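Local coordinates for high potential iron-sulfur protein (Rhodothermus marinus, PDB 3H31) that probably transfers electrons in the aerobic respiratory chain through a [4Fe-4S] cluster, this piece being the cluster-binding part of a longer protein, at residues Q39-A44 and G58-N63. Sequence-based numbering, arbitrary orientation.
With SF4 (iron/sulfur cluster), chain B.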
# COMPACT_ATOMS: atom_id res chain seq x y z
N GLN A 39 0.76 3.49 10.26
CA GLN A 39 -0.13 2.87 11.21
C GLN A 39 -1.22 2.07 10.55
O GLN A 39 -1.82 1.23 11.25
CB GLN A 39 -0.81 3.90 12.12
CG GLN A 39 -0.04 4.64 13.17
CD GLN A 39 -0.90 5.52 14.06
OE1 GLN A 39 -2.10 5.34 14.12
NE2 GLN A 39 -0.38 6.52 14.71
N LEU A 40 -1.55 2.27 9.26
CA LEU A 40 -2.69 1.62 8.66
C LEU A 40 -2.32 0.37 7.88
O LEU A 40 -3.21 -0.33 7.35
CB LEU A 40 -3.45 2.61 7.77
CG LEU A 40 -3.97 3.82 8.58
CD1 LEU A 40 -4.72 4.79 7.69
CD2 LEU A 40 -4.87 3.44 9.72
N TYR A 41 -1.03 -0.01 7.88
CA TYR A 41 -0.57 -1.17 7.12
C TYR A 41 -0.87 -2.47 7.86
O TYR A 41 -0.75 -2.54 9.10
CB TYR A 41 0.93 -1.04 6.87
CG TYR A 41 1.49 -2.12 5.99
CD1 TYR A 41 1.01 -2.27 4.69
CD2 TYR A 41 2.51 -2.97 6.41
CE1 TYR A 41 1.52 -3.26 3.86
CE2 TYR A 41 3.02 -3.98 5.59
CZ TYR A 41 2.53 -4.11 4.31
OH TYR A 41 2.96 -5.10 3.44
N VAL A 42 -1.22 -3.49 7.12
CA VAL A 42 -1.40 -4.83 7.63
C VAL A 42 -0.41 -5.74 6.92
O VAL A 42 -0.58 -5.99 5.73
CB VAL A 42 -2.85 -5.30 7.40
CG1 VAL A 42 -3.02 -6.73 8.00
CG2 VAL A 42 -3.81 -4.34 8.05
N PRO A 43 0.64 -6.20 7.59
CA PRO A 43 1.65 -7.01 6.90
C PRO A 43 1.05 -8.25 6.30
O PRO A 43 0.06 -8.82 6.72
CB PRO A 43 2.65 -7.30 8.00
CG PRO A 43 2.49 -6.23 9.00
CD PRO A 43 1.04 -5.87 8.99
N ALA A 44 1.79 -8.72 5.29
CA ALA A 44 1.45 -9.92 4.56
C ALA A 44 1.59 -11.15 5.44
O ALA A 44 2.28 -11.14 6.47
CB ALA A 44 2.35 -10.01 3.35
N GLY A 58 -7.14 -3.58 -1.84
CA GLY A 58 -6.25 -4.27 -2.79
C GLY A 58 -4.90 -4.56 -2.18
O GLY A 58 -4.63 -4.36 -0.98
N PRO A 59 -3.99 -5.09 -2.98
CA PRO A 59 -2.65 -5.45 -2.52
C PRO A 59 -1.84 -4.21 -2.25
O PRO A 59 -1.94 -3.20 -2.97
CB PRO A 59 -2.09 -6.27 -3.70
CG PRO A 59 -2.79 -5.73 -4.88
CD PRO A 59 -4.15 -5.42 -4.44
N ILE A 60 -0.99 -4.27 -1.26
CA ILE A 60 -0.22 -3.14 -0.79
C ILE A 60 1.19 -3.60 -0.50
O ILE A 60 1.43 -4.59 0.22
CB ILE A 60 -0.80 -2.51 0.49
CG1 ILE A 60 -2.28 -2.10 0.30
CG2 ILE A 60 0.04 -1.34 1.01
CD1 ILE A 60 -2.48 -0.86 -0.55
N HIS A 61 2.22 -2.92 -1.09
CA HIS A 61 3.61 -3.31 -0.91
C HIS A 61 4.18 -2.67 0.33
O HIS A 61 3.97 -1.45 0.55
CB HIS A 61 4.38 -2.83 -2.13
CG HIS A 61 5.70 -3.50 -2.30
ND1 HIS A 61 6.78 -3.30 -1.44
CD2 HIS A 61 6.05 -4.42 -3.25
CE1 HIS A 61 7.74 -4.08 -1.87
NE2 HIS A 61 7.34 -4.76 -2.96
N PRO A 62 4.95 -3.35 1.15
CA PRO A 62 5.52 -2.73 2.34
C PRO A 62 6.45 -1.55 2.01
O PRO A 62 6.66 -0.70 2.87
CB PRO A 62 6.31 -3.86 3.02
CG PRO A 62 6.54 -4.87 1.91
CD PRO A 62 5.32 -4.79 1.05
N ASN A 63 7.02 -1.53 0.81
CA ASN A 63 7.87 -0.41 0.40
C ASN A 63 7.08 0.74 -0.25
O ASN A 63 7.71 1.68 -0.75
CB ASN A 63 8.97 -0.90 -0.53
CG ASN A 63 9.94 -1.85 0.16
OD1 ASN A 63 9.97 -1.94 1.38
ND2 ASN A 63 10.75 -2.53 -0.63
FE1 SF4 B . -2.14 2.38 3.47
FE2 SF4 B . 0.47 2.54 2.68
FE3 SF4 B . -1.17 4.70 2.52
FE4 SF4 B . -0.43 3.81 4.97
S1 SF4 B . 0.96 4.71 3.34
S2 SF4 B . -2.47 4.48 4.39
S3 SF4 B . -0.37 1.52 4.57
S4 SF4 B . -1.31 2.70 1.34
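Tyr-41 meets Ile-60 and Pro-62, in the loop after strand 52-53, beside the [4Fe-4S] cube of this HiPIP fold. Leu-40, the residue before it, comes first along the chain: its CB and CD1 both lie beside sulfide S2 of the cluster, each at 4.0 Å. At Tyr-41 the chain enters the short strand 41-42, which runs antiparallel to strand 52-53, the one carrying the cluster ligand Cys-53; Val-42 pairs there through a backbone hydrogen bond with Gly-52. Tyr-41 CB sits 3.7 Å from sulfide S3. With CG anti to the backbone N (chi1 -175°), the ring runs past S3, Tyr-41 CD1 lying 4.0 Å from it, toward the second segment. Ile-60 meets it at the edge, near the ring plane, where methyl CG2 packs 3.7 Å from Tyr-41 CE1. The other branch of Ile-60 extends toward the cluster, CD1 coming within 4.2 Å of sulfide S4, and the side chain also lies against the ligands Cys-35 and Cys-53. Ile-60, which is buried, thus touches the tyrosine and lies close to the cube and two of its cysteines. No hydrogen bond joins the two segments; what passes between them is van der Waals packing. An alanine in place of Tyr-41 would probably leave Ile-60 CG2 and the ring of Pro-62 without their packing partner and open a gap beside the cluster. At the far end of the tyrosine, the pyrrolidine ring of Pro-62 lies slantwise against the phenol, its CB 4.0 Å from Tyr-41 CZ and its CD 3.4 Å from Tyr-41 OH.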